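Local coordinates for protein transferrin (PDB 6WB6) that binds a single ferric ion together with a carbonate anion and carries iron as a secreted insect glycoprotein of the transferrin family, at residues L43-V46 / Q47-Q50; H143-S146 / P147-E151; W531-E535 / E536-D540; D646-K649 / F650-I653. All coordinates share one frame; numbering follows the deposited sequence.

How the interactions relate
All four interactions are local, within a helix or at its end, and together form a worked example of how a helix starts, runs and stops. Interaction 2 is a buried, serine-capped helix start; interaction 4 is mid-helix and at the surface, where an aromatic ring carries a lysine. Interactions 1 and 3 are partly buried helix ends leading into strands, the former a Schellman turn beneath a phenylalanine, the latter a turn clamped by an arginine, after a helix anchored by a disulfide. Interactions 1 and 2 belong to the first transferrin-like half, 3 and 4 to the second; no two touch, and the nearest atoms of interactions 2 and 4 are about 19 Å apart.

Interaction 1: L43-V46 / Q47-Q50; sequences LSFV and QQRQ
The ring of Phe-45 has the side-chain amide of Gln-50 over one face and that of Gln-48 at its edge, near the ring plane. Gln-50 CD comes 4.0 Å from Phe-45 CD1, the amide lying at 35° to the ring, whereas the Gln-48 amide is nearly coplanar with it. With CG opposite the carbonyl carbon (chi1 -71°), Phe-45 leans its ring back along the helix, and the side chains of Gln-48 and Gln-50 come back to meet it. An alanine in place of Phe-45 would probably leave the Gln-50 amide without the surface it rests on and freer to turn. A further flat group, the Arg-49 guanidinium, meets the backbone of Gln-47 in its own plane, NH1 donating to Gln-47 O at 2.9 Å. Beneath these groups the helix ends in a Schellman motif: Arg-49 has a phi of 65°, its N donates to Val-46 O at 3.1 Å, and Gln-50 N makes a weak bond to Phe-45 O at 2.8 Å. Just before it, the last regular helical bond runs from Gln-48 N to Ser-44 O. The guanidinium also forms salt bridges with Asp-71 and Asp-281, and Gln-47 OE1 accepts from Asp-71 N. On the inner side of helix 39-47, Leu-43 and Val-46 pack against strands 53-56, 72-79 and 275-279, neighbours in one antiparallel sheet, and the turn leads directly toward strand 53-56.

Interaction 2: H143-S146 / P147-E151; sequences HSIS and PKENE
Ser-146 is the N-cap of helix 147-158, and its OG accepts from Glu-149 N at 3.2 Å in a nearly straight bond. This is possible because OG stands between the backbone N and the carbonyl carbon (chi1 67°), facing the first turn. Ser-146 O is gripped twice by Asn-150: the backbone N meets it at 2.9 Å, nearly in line with the C=O, while ND2 approaches from above the carbonyl plane at 3.0 Å. Ile-145 lies against the same turn, its CD1 3.6 Å from Glu-149 CG and its CG1 beside the Asn-150 amide. In the next shell, a water accepts a hydrogen bond from Ser-146 N and donates to Glu-149 OE1 at 2.7 Å, standing where a capping box would have a direct bond. Tyr-182 holds OE2 of that glutamate, Asp-142 O receives a second bond from Asn-150 ND2, and Trp-178 touches the serine. Away from the cap, Lys-148 NZ bridges to Glu-151 OE1 at 2.9 Å, and Glu-151 also pairs with Arg-344. The chemistry is that of a sealed helix start: an N-H with no helical acceptor is given a hydroxyl, and the carboxylate of Glu-149, near the positive end of the dipole, probably adds favourable electrostatics.

Interaction 3: W531-E535 / E536-D540; sequences WKCLE and EDRGD
Arg-538 lays one face of its guanidinium over the backbone of Cys-533, CZ standing 3.7 Å from Cys-533 CA, the contact displaced toward the rim of the group. A bend at chi3 (-96°) folds the chain back to reach this spot on the preceding helix. The edge of the same plane is used as well: NE donates to Glu-536 OE1 at 2.7 Å, approaching the anti side of the carboxylate, and NH2 adds a weak bond to that oxygen. Lys-532 meets that edge at a slant, its CB 3.8 Å from Arg-538 NH2, while Glu-536 CG rests 3.4 Å from Lys-532 O. Gln-523 O and Asp-527 O accept further hydrogen bonds from the guanidinium, from NH1 and NH2 respectively, fixing the rotation of the group.

Below this clamp the helix gives way to the turn. Glu-536 N still reaches Lys-532 O at 3.0 Å, and Asp-537, at positive phi, sends its N to Leu-534 O at 2.9 Å. Cys-533 O then receives two weak bonds, from Arg-538 N and Gly-539 N, as the chain turns away toward strand 542-545. Leu-534 CD1 packs against Gly-539 O at 3.4 Å. The disulfide from Cys-533 to Cys-460 anchors the helix, and a salt bridge from Asp-537 to Lys-443 holds the turn.

Carbonyls left over at the end of a helix thus find donors in the turn that follows, while the arginine, paired with Glu-536 and lying close to that negative end of the helix dipole, probably offsets its charge as well as bracing the turn.

Interaction 4: D646-K649 / F650-I653; sequences DFEK and FKTI
Lys-651 lies across one face of the Phe-647 ring, one helical turn along from it. The conformations explain the fit. Phe-647 has CG opposite its backbone N (chi1 -179°), which points the ring toward the later turn; Lys-651 runs out beside its own N and then bends at chi3 (-61°), so that its chain follows the ring surface from CG to NZ. Lys-651 CG is 3.5 Å from Phe-647 CE1, and Lys-651 CD is 3.6 Å from Phe-647 CZ. Lys-651 CE stands over the face in a CH-pi contact, 4.1 Å from the Phe-647 ring centroid, and the ammonium makes an off-centre cation-pi interaction, Lys-651 NZ lying 4.0 Å from the same centroid. Replacing Phe-647 with an alanine would probably leave the lysine chain without its support and its charge without the aromatic face, free to swing toward solvent.

Phe-650 adopts a different rotamer, turning its ring back along the helix so that CD2 comes 3.1 Å from Asp-646 O. Lys-649 takes the extended first torsion of Phe-647, yet the bend at its chi2 brings Lys-649 CE within 3.9 Å of Ile-653 CD1, the two chains crossing at a slant. The backbone beneath is ordinary alpha-helix, with Phe-650 N bonded to Asp-646 O at 2.9 Å and Ile-653 N to Lys-649 O at 3.0 Å.

Different sides of helix 644-659 meet different elements: Phe-647 touches His-422 and Pro-423 at strand 422-428, Phe-650 reaches Met-582 of strand 581-582, and Lys-649, Thr-652 and Ile-653 lean on Phe-475 of helix 467-479.

Interaction 1: L43-V46 / Q47-Q50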
loop_
_atom_site.group_PDB
_atom_site.type_symbol
_atom_site.label_atom_id
_atom_site.label_comp_id
_atom_site.label_asym_id
_atom_site.label_seq_id
_atom_site.Cartn_x
_atom_site.Cartn_y
_atom_site.Cartn_z
ATOM N N LEU A 43 -17.519 -8.200 -6.271
ATOM C CA LEU A 43 -18.120 -9.314 -5.543
ATOM C C LEU A 43 -19.518 -8.945 -5.054
ATOM O O LEU A 43 -20.427 -9.783 -5.072
ATOM C CB LEU A 43 -17.222 -9.747 -4.376
ATOM C CG LEU A 43 -15.827 -10.236 -4.809
ATOM C CD1 LEU A 43 -14.893 -10.362 -3.612
ATOM C CD2 LEU A 43 -15.878 -11.552 -5.616
ATOM N N SER A 44 -19.702 -7.693 -4.611
ATOM C CA SER A 44 -21.024 -7.234 -4.195
ATOM C C SER A 44 -22.001 -7.285 -5.366
ATOM O O SER A 44 -23.120 -7.790 -5.231
ATOM C CB SER A 44 -20.942 -5.814 -3.631
ATOM O OG SER A 44 -20.445 -5.814 -2.307
ATOM N N PHE A 45 -21.568 -6.791 -6.532
ATOM C CA PHE A 45 -22.408 -6.836 -7.721
ATOM C C PHE A 45 -22.706 -8.259 -8.141
ATOM O O PHE A 45 -23.759 -8.516 -8.734
ATOM C CB PHE A 45 -21.745 -6.114 -8.889
ATOM C CG PHE A 45 -21.688 -4.632 -8.747
ATOM C CD1 PHE A 45 -22.312 -3.979 -7.683
ATOM C CD2 PHE A 45 -21.030 -3.877 -9.701
ATOM C CE1 PHE A 45 -22.262 -2.608 -7.582
ATOM C CE2 PHE A 45 -20.967 -2.512 -9.602
ATOM C CZ PHE A 45 -21.591 -1.869 -8.529
ATOM N N VAL A 46 -21.790 -9.194 -7.882
ATOM C CA VAL A 46 -22.064 -10.580 -8.234
ATOM C C VAL A 46 -23.121 -11.140 -7.308
ATOM O O VAL A 46 -24.077 -11.781 -7.746
ATOM C CB VAL A 46 -20.790 -11.443 -8.194
ATOM C CG1 VAL A 46 -21.159 -12.937 -8.396
ATOM C CG2 VAL A 46 -19.806 -10.987 -9.248
ATOM N N GLN A 47 -22.952 -10.924 -6.006
ATOM C CA GLN A 47 -23.976 -11.364 -5.066
ATOM C C GLN A 47 -25.326 -10.749 -5.416
ATOM O O GLN A 47 -26.356 -11.428 -5.391
ATOM C CB GLN A 47 -23.583 -10.987 -3.640
ATOM C CG GLN A 47 -24.635 -11.404 -2.610
ATOM C CD GLN A 47 -24.888 -12.890 -2.642
ATOM O OE1 GLN A 47 -23.964 -13.694 -2.788
ATOM N NE2 GLN A 47 -26.144 -13.269 -2.532
ATOM N N GLN A 48 -25.329 -9.463 -5.750
ATOM C CA GLN A 48 -26.535 -8.716 -6.090
ATOM C C GLN A 48 -27.053 -8.994 -7.494
ATOM O O GLN A 48 -28.051 -8.388 -7.895
ATOM C CB GLN A 48 -26.272 -7.213 -5.968
ATOM C CG GLN A 48 -26.039 -6.693 -4.547
ATOM C CD GLN A 48 -25.382 -5.311 -4.558
ATOM O OE1 GLN A 48 -24.828 -4.887 -5.574
ATOM N NE2 GLN A 48 -25.456 -4.603 -3.447
ATOM N N ARG A 49 -26.381 -9.843 -8.271
ATOM C CA ARG A 49 -26.777 -10.195 -9.630
ATOM C C ARG A 49 -26.721 -9.045 -10.621
ATOM O O ARG A 49 -27.316 -9.162 -11.696
ATOM C CB ARG A 49 -28.192 -10.785 -9.681
ATOM C CG ARG A 49 -28.270 -12.292 -9.471
ATOM C CD ARG A 49 -27.866 -12.712 -8.057
ATOM N NE ARG A 49 -28.049 -14.150 -7.851
ATOM C CZ ARG A 49 -27.633 -14.831 -6.788
ATOM N NH1 ARG A 49 -26.991 -14.229 -5.797
ATOM N NH2 ARG A 49 -27.855 -16.125 -6.719
ATOM N N GLN A 50 -26.050 -7.925 -10.314
ATOM C CA GLN A 50 -25.740 -6.982 -11.389
ATOM C C GLN A 50 -24.595 -7.469 -12.256
ATOM O O GLN A 50 -24.294 -6.854 -13.276
ATOM C CB GLN A 50 -25.335 -5.615 -10.866
ATOM C CG GLN A 50 -26.390 -4.857 -10.103
ATOM C CD GLN A 50 -25.806 -3.580 -9.520
ATOM O OE1 GLN A 50 -25.793 -3.380 -8.306
ATOM N NE2 GLN A 50 -25.300 -2.718 -10.387
#

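Interaction 2: H143-S146 / P147-E151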
loop_
_atom_site.group_PDB
_atom_site.type_symbol
_atom_site.label_atom_id
_atom_site.label_comp_id
_atom_site.label_asym_id
_atom_site.label_seq_id
_atom_site.Cartn_x
_atom_site.Cartn_y
_atom_site.Cartn_z
ATOM N N HIS A 143 1.784 -6.462 23.264
ATOM C CA HIS A 143 1.181 -5.279 22.671
ATOM C C HIS A 143 2.015 -4.021 22.863
ATOM O O HIS A 143 1.587 -2.947 22.440
ATOM C CB HIS A 143 -0.232 -5.087 23.208
ATOM C CG HIS A 143 -1.233 -5.992 22.557
ATOM N ND1 HIS A 143 -1.641 -5.827 21.249
ATOM C CD2 HIS A 143 -1.876 -7.091 23.019
ATOM C CE1 HIS A 143 -2.512 -6.771 20.942
ATOM N NE2 HIS A 143 -2.672 -7.551 21.997
ATOM N N SER A 144 3.223 -4.130 23.424
ATOM C CA SER A 144 4.129 -2.992 23.342
ATOM C C SER A 144 4.621 -2.776 21.914
ATOM O O SER A 144 5.070 -1.669 21.587
ATOM C CB SER A 144 5.307 -3.162 24.313
ATOM O OG SER A 144 5.769 -4.505 24.372
ATOM N N ILE A 145 4.498 -3.776 21.038
ATOM C CA ILE A 145 4.943 -3.650 19.658
ATOM C C ILE A 145 3.817 -4.072 18.712
ATOM O O ILE A 145 2.783 -4.597 19.124
ATOM C CB ILE A 145 6.214 -4.476 19.384
ATOM C CG1 ILE A 145 5.951 -5.947 19.686
ATOM C CG2 ILE A 145 7.381 -3.958 20.212
ATOM C CD1 ILE A 145 7.189 -6.868 19.447
ATOM N N SER A 146 4.044 -3.841 17.426
ATOM C CA SER A 146 3.063 -4.150 16.409
ATOM C C SER A 146 2.978 -5.644 16.125
ATOM O O SER A 146 3.899 -6.406 16.431
ATOM C CB SER A 146 3.429 -3.451 15.120
ATOM O OG SER A 146 4.620 -4.027 14.630
ATOM N N PRO A 147 1.873 -6.087 15.509
ATOM C CA PRO A 147 1.800 -7.484 15.058
ATOM C C PRO A 147 2.941 -7.916 14.141
ATOM O O PRO A 147 3.395 -9.055 14.253
ATOM C CB PRO A 147 0.451 -7.529 14.334
ATOM C CG PRO A 147 -0.397 -6.527 15.094
ATOM C CD PRO A 147 0.554 -5.422 15.466
ATOM N N LYS A 148 3.381 -7.070 13.204
ATOM C CA LYS A 148 4.482 -7.481 12.345
ATOM C C LYS A 148 5.737 -7.714 13.181
ATOM O O LYS A 148 6.435 -8.723 13.009
ATOM C CB LYS A 148 4.733 -6.435 11.260
ATOM C CG LYS A 148 5.731 -6.867 10.191
ATOM C CD LYS A 148 5.370 -8.206 9.522
ATOM C CE LYS A 148 3.913 -8.201 8.963
ATOM N NZ LYS A 148 3.530 -9.519 8.391
ATOM N N GLU A 149 6.015 -6.819 14.133
ATOM C CA GLU A 149 7.185 -7.037 14.976
ATOM C C GLU A 149 7.022 -8.272 15.845
ATOM O O GLU A 149 7.999 -8.988 16.089
ATOM C CB GLU A 149 7.484 -5.829 15.853
ATOM C CG GLU A 149 8.893 -5.958 16.427
ATOM C CD GLU A 149 9.387 -4.748 17.195
ATOM O OE1 GLU A 149 8.677 -3.740 17.251
ATOM O OE2 GLU A 149 10.520 -4.814 17.729
ATOM N N ASN A 150 5.802 -8.563 16.299
ATOM C CA ASN A 150 5.607 -9.758 17.106
ATOM C C ASN A 150 6.034 -11.023 16.340
ATOM O O ASN A 150 6.665 -11.912 16.914
ATOM C CB ASN A 150 4.159 -9.851 17.567
ATOM C CG ASN A 150 3.946 -9.197 18.939
ATOM O OD1 ASN A 150 4.175 -9.811 19.988
ATOM N ND2 ASN A 150 3.520 -7.950 18.928
ATOM N N GLU A 151 5.707 -11.100 15.050
ATOM C CA GLU A 151 6.054 -12.252 14.217
ATOM C C GLU A 151 7.547 -12.390 14.065
ATOM O O GLU A 151 8.089 -13.494 14.134
ATOM C CB GLU A 151 5.466 -12.094 12.816
ATOM C CG GLU A 151 4.021 -12.059 12.757
ATOM C CD GLU A 151 3.503 -11.630 11.387
ATOM O OE1 GLU A 151 4.302 -11.373 10.437
ATOM O OE2 GLU A 151 2.272 -11.578 11.271
HETATM O O HOH W 1 6.437 -2.560 16.302
#

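Interaction 3: W531-E535 / E536-D540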
loop_
_atom_site.group_PDB
_atom_site.type_symbol
_atom_site.label_atom_id
_atom_site.label_comp_id
_atom_site.label_asym_id
_atom_site.label_seq_id
_atom_site.Cartn_x
_atom_site.Cartn_y
_atom_site.Cartn_z
ATOM N N TRP A 531 -0.115 33.636 -11.188
ATOM C CA TRP A 531 0.592 33.493 -12.454
ATOM C C TRP A 531 0.328 34.684 -13.377
ATOM O O TRP A 531 1.242 35.134 -14.070
ATOM C CB TRP A 531 0.231 32.166 -13.142
ATOM C CG TRP A 531 -1.192 31.678 -12.943
ATOM C CD1 TRP A 531 -2.247 31.845 -13.792
ATOM C CD2 TRP A 531 -1.694 30.934 -11.823
ATOM N NE1 TRP A 531 -3.376 31.253 -13.271
ATOM C CE2 TRP A 531 -3.062 30.684 -12.065
ATOM C CE3 TRP A 531 -1.120 30.459 -10.642
ATOM C CZ2 TRP A 531 -3.862 29.988 -11.162
ATOM C CZ3 TRP A 531 -1.910 29.764 -9.754
ATOM C CH2 TRP A 531 -3.270 29.535 -10.018
ATOM N N LYS A 532 -0.896 35.238 -13.383
ATOM C CA LYS A 532 -1.115 36.467 -14.153
ATOM C C LYS A 532 -0.407 37.641 -13.506
ATOM O O LYS A 532 0.142 38.508 -14.198
ATOM C CB LYS A 532 -2.603 36.788 -14.280
ATOM C CG LYS A 532 -2.991 37.445 -15.598
ATOM C CD LYS A 532 -2.800 36.481 -16.762
ATOM C CE LYS A 532 -3.236 37.095 -18.082
ATOM N NZ LYS A 532 -2.787 36.258 -19.230
ATOM N N CYS A 533 -0.419 37.680 -12.172
ATOM C CA CYS A 533 0.206 38.769 -11.441
ATOM C C CYS A 533 1.716 38.764 -11.662
ATOM O O CYS A 533 2.325 39.824 -11.852
ATOM C CB CYS A 533 -0.189 38.637 -9.965
ATOM S SG CYS A 533 0.599 39.724 -8.780
ATOM N N LEU A 534 2.330 37.580 -11.709
ATOM C CA LEU A 534 3.763 37.520 -11.990
ATOM C C LEU A 534 4.047 37.897 -13.436
ATOM O O LEU A 534 4.873 38.777 -13.703
ATOM C CB LEU A 534 4.324 36.127 -11.688
ATOM C CG LEU A 534 5.843 36.100 -11.442
ATOM C CD1 LEU A 534 6.242 36.927 -10.187
ATOM C CD2 LEU A 534 6.347 34.686 -11.296
ATOM N N GLU A 535 3.380 37.226 -14.381
ATOM C CA GLU A 535 3.487 37.532 -15.804
ATOM C C GLU A 535 3.423 39.030 -16.101
ATOM O O GLU A 535 4.227 39.520 -16.901
ATOM C CB GLU A 535 2.386 36.798 -16.585
ATOM C CG GLU A 535 2.346 37.149 -18.068
ATOM C CD GLU A 535 1.259 36.396 -18.840
ATOM O OE1 GLU A 535 1.215 36.523 -20.076
ATOM O OE2 GLU A 535 0.453 35.679 -18.215
ATOM N N GLU A 536 2.486 39.767 -15.474
ATOM C CA GLU A 536 2.283 41.198 -15.740
ATOM C C GLU A 536 3.158 42.115 -14.878
ATOM O O GLU A 536 2.878 43.319 -14.786
ATOM C CB GLU A 536 0.809 41.579 -15.536
ATOM C CG GLU A 536 -0.153 40.981 -16.576
ATOM C CD GLU A 536 -1.607 41.336 -16.306
ATOM O OE1 GLU A 536 -1.881 42.012 -15.295
ATOM O OE2 GLU A 536 -2.476 40.959 -17.121
ATOM N N ASP A 537 4.185 41.567 -14.232
ATOM C CA ASP A 537 5.129 42.315 -13.396
ATOM C C ASP A 537 4.419 43.152 -12.329
ATOM O O ASP A 537 4.963 44.146 -11.829
ATOM C CB ASP A 537 6.043 43.181 -14.261
ATOM C CG ASP A 537 6.926 42.345 -15.178
ATOM O OD1 ASP A 537 7.017 41.122 -14.960
ATOM O OD2 ASP A 537 7.531 42.903 -16.109
ATOM N N ARG A 538 3.204 42.757 -11.960
ATOM C CA ARG A 538 2.557 43.353 -10.800
ATOM C C ARG A 538 3.140 42.818 -9.507
ATOM O O ARG A 538 2.893 43.392 -8.440
ATOM C CB ARG A 538 1.049 43.089 -10.832
ATOM C CG ARG A 538 0.356 43.678 -12.048
ATOM C CD ARG A 538 -1.159 43.538 -11.946
ATOM N NE ARG A 538 -1.638 42.359 -12.662
ATOM C CZ ARG A 538 -2.336 41.355 -12.134
ATOM N NH1 ARG A 538 -2.682 41.343 -10.854
ATOM N NH2 ARG A 538 -2.711 40.351 -12.916
ATOM N N GLY A 539 3.864 41.707 -9.586
ATOM C CA GLY A 539 4.701 41.263 -8.494
ATOM C C GLY A 539 5.989 40.705 -9.061
ATOM O O GLY A 539 6.050 40.299 -10.222
ATOM N N ASP A 540 7.029 40.713 -8.227
ATOM C CA ASP A 540 8.363 40.237 -8.595
ATOM C C ASP A 540 8.624 38.813 -8.125
ATOM O O ASP A 540 9.701 38.264 -8.393
ATOM C CB ASP A 540 9.420 41.179 -8.007
ATOM C CG ASP A 540 9.117 42.631 -8.300
ATOM O OD1 ASP A 540 9.270 43.015 -9.478
ATOM O OD2 ASP A 540 8.678 43.366 -7.376
HETATM O O HOH W 2 7.784 39.442 -12.127
#

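Interaction 4: D646-K649 / F650-I653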
loop_
_atom_site.group_PDB
_atom_site.type_symbol
_atom_site.label_atom_id
_atom_site.label_comp_id
_atom_site.label_asym_id
_atom_site.label_seq_id
_atom_site.Cartn_x
_atom_site.Cartn_y
_atom_site.Cartn_z
ATOM N N ASP A 646 9.528 17.619 10.548
ATOM C CA ASP A 646 8.474 18.266 9.773
ATOM C C ASP A 646 7.283 18.598 10.662
ATOM O O ASP A 646 6.740 19.700 10.589
ATOM C CB ASP A 646 8.039 17.377 8.605
ATOM C CG ASP A 646 9.206 17.019 7.667
ATOM O OD1 ASP A 646 10.134 17.835 7.519
ATOM O OD2 ASP A 646 9.188 15.916 7.083
ATOM N N PHE A 647 6.874 17.658 11.514
ATOM C CA PHE A 647 5.888 17.967 12.542
ATOM C C PHE A 647 6.281 19.222 13.308
ATOM O O PHE A 647 5.496 20.173 13.432
ATOM C CB PHE A 647 5.755 16.800 13.515
ATOM C CG PHE A 647 4.739 17.033 14.611
ATOM C CD1 PHE A 647 3.647 17.857 14.399
ATOM C CD2 PHE A 647 4.880 16.413 15.839
ATOM C CE1 PHE A 647 2.711 18.055 15.400
ATOM C CE2 PHE A 647 3.956 16.594 16.841
ATOM C CZ PHE A 647 2.861 17.422 16.621
ATOM N N GLU A 648 7.508 19.237 13.833
ATOM C CA GLU A 648 7.919 20.334 14.693
ATOM C C GLU A 648 7.964 21.642 13.931
ATOM O O GLU A 648 7.524 22.673 14.448
ATOM C CB GLU A 648 9.258 20.007 15.333
ATOM C CG GLU A 648 9.061 18.878 16.318
ATOM C CD GLU A 648 10.344 18.363 16.936
ATOM O OE1 GLU A 648 11.453 18.701 16.441
ATOM O OE2 GLU A 648 10.213 17.606 17.918
ATOM N N LYS A 649 8.421 21.607 12.676
ATOM C CA LYS A 649 8.359 22.811 11.865
ATOM C C LYS A 649 6.913 23.268 11.657
ATOM O O LYS A 649 6.621 24.466 11.735
ATOM C CB LYS A 649 9.050 22.588 10.524
ATOM C CG LYS A 649 8.829 23.769 9.610
ATOM C CD LYS A 649 9.953 24.048 8.665
ATOM C CE LYS A 649 9.751 25.411 8.021
ATOM N NZ LYS A 649 10.283 25.410 6.639
ATOM N N PHE A 650 5.989 22.333 11.402
ATOM C CA PHE A 650 4.592 22.727 11.221
ATOM C C PHE A 650 4.044 23.372 12.487
ATOM O O PHE A 650 3.252 24.316 12.416
ATOM C CB PHE A 650 3.732 21.526 10.817
ATOM C CG PHE A 650 3.996 21.019 9.406
ATOM C CD1 PHE A 650 4.265 21.898 8.368
ATOM C CD2 PHE A 650 3.986 19.667 9.133
ATOM C CE1 PHE A 650 4.510 21.426 7.095
ATOM C CE2 PHE A 650 4.241 19.201 7.875
ATOM C CZ PHE A 650 4.497 20.076 6.858
ATOM N N LYS A 651 4.470 22.887 13.654
ATOM C CA LYS A 651 4.029 23.496 14.905
ATOM C C LYS A 651 4.592 24.898 15.070
ATOM O O LYS A 651 3.900 25.792 15.572
ATOM C CB LYS A 651 4.435 22.628 16.093
ATOM C CG LYS A 651 3.614 21.365 16.235
ATOM C CD LYS A 651 3.814 20.725 17.588
ATOM C CE LYS A 651 5.259 20.323 17.810
ATOM N NZ LYS A 651 5.331 19.175 18.727
ATOM N N THR A 652 5.840 25.116 14.664
ATOM C CA THR A 652 6.404 26.452 14.812
ATOM C C THR A 652 5.686 27.425 13.891
ATOM O O THR A 652 5.323 28.534 14.305
ATOM C CB THR A 652 7.914 26.442 14.534
ATOM O OG1 THR A 652 8.549 25.480 15.393
ATOM C CG2 THR A 652 8.536 27.819 14.792
ATOM N N ILE A 653 5.436 27.009 12.648
ATOM C CA ILE A 653 4.716 27.863 11.713
ATOM C C ILE A 653 3.365 28.266 12.292
ATOM O O ILE A 653 3.012 29.451 12.334
ATOM C CB ILE A 653 4.564 27.152 10.364
ATOM C CG1 ILE A 653 5.937 27.113 9.667
ATOM C CG2 ILE A 653 3.490 27.843 9.544
ATOM C CD1 ILE A 653 5.977 26.292 8.362
#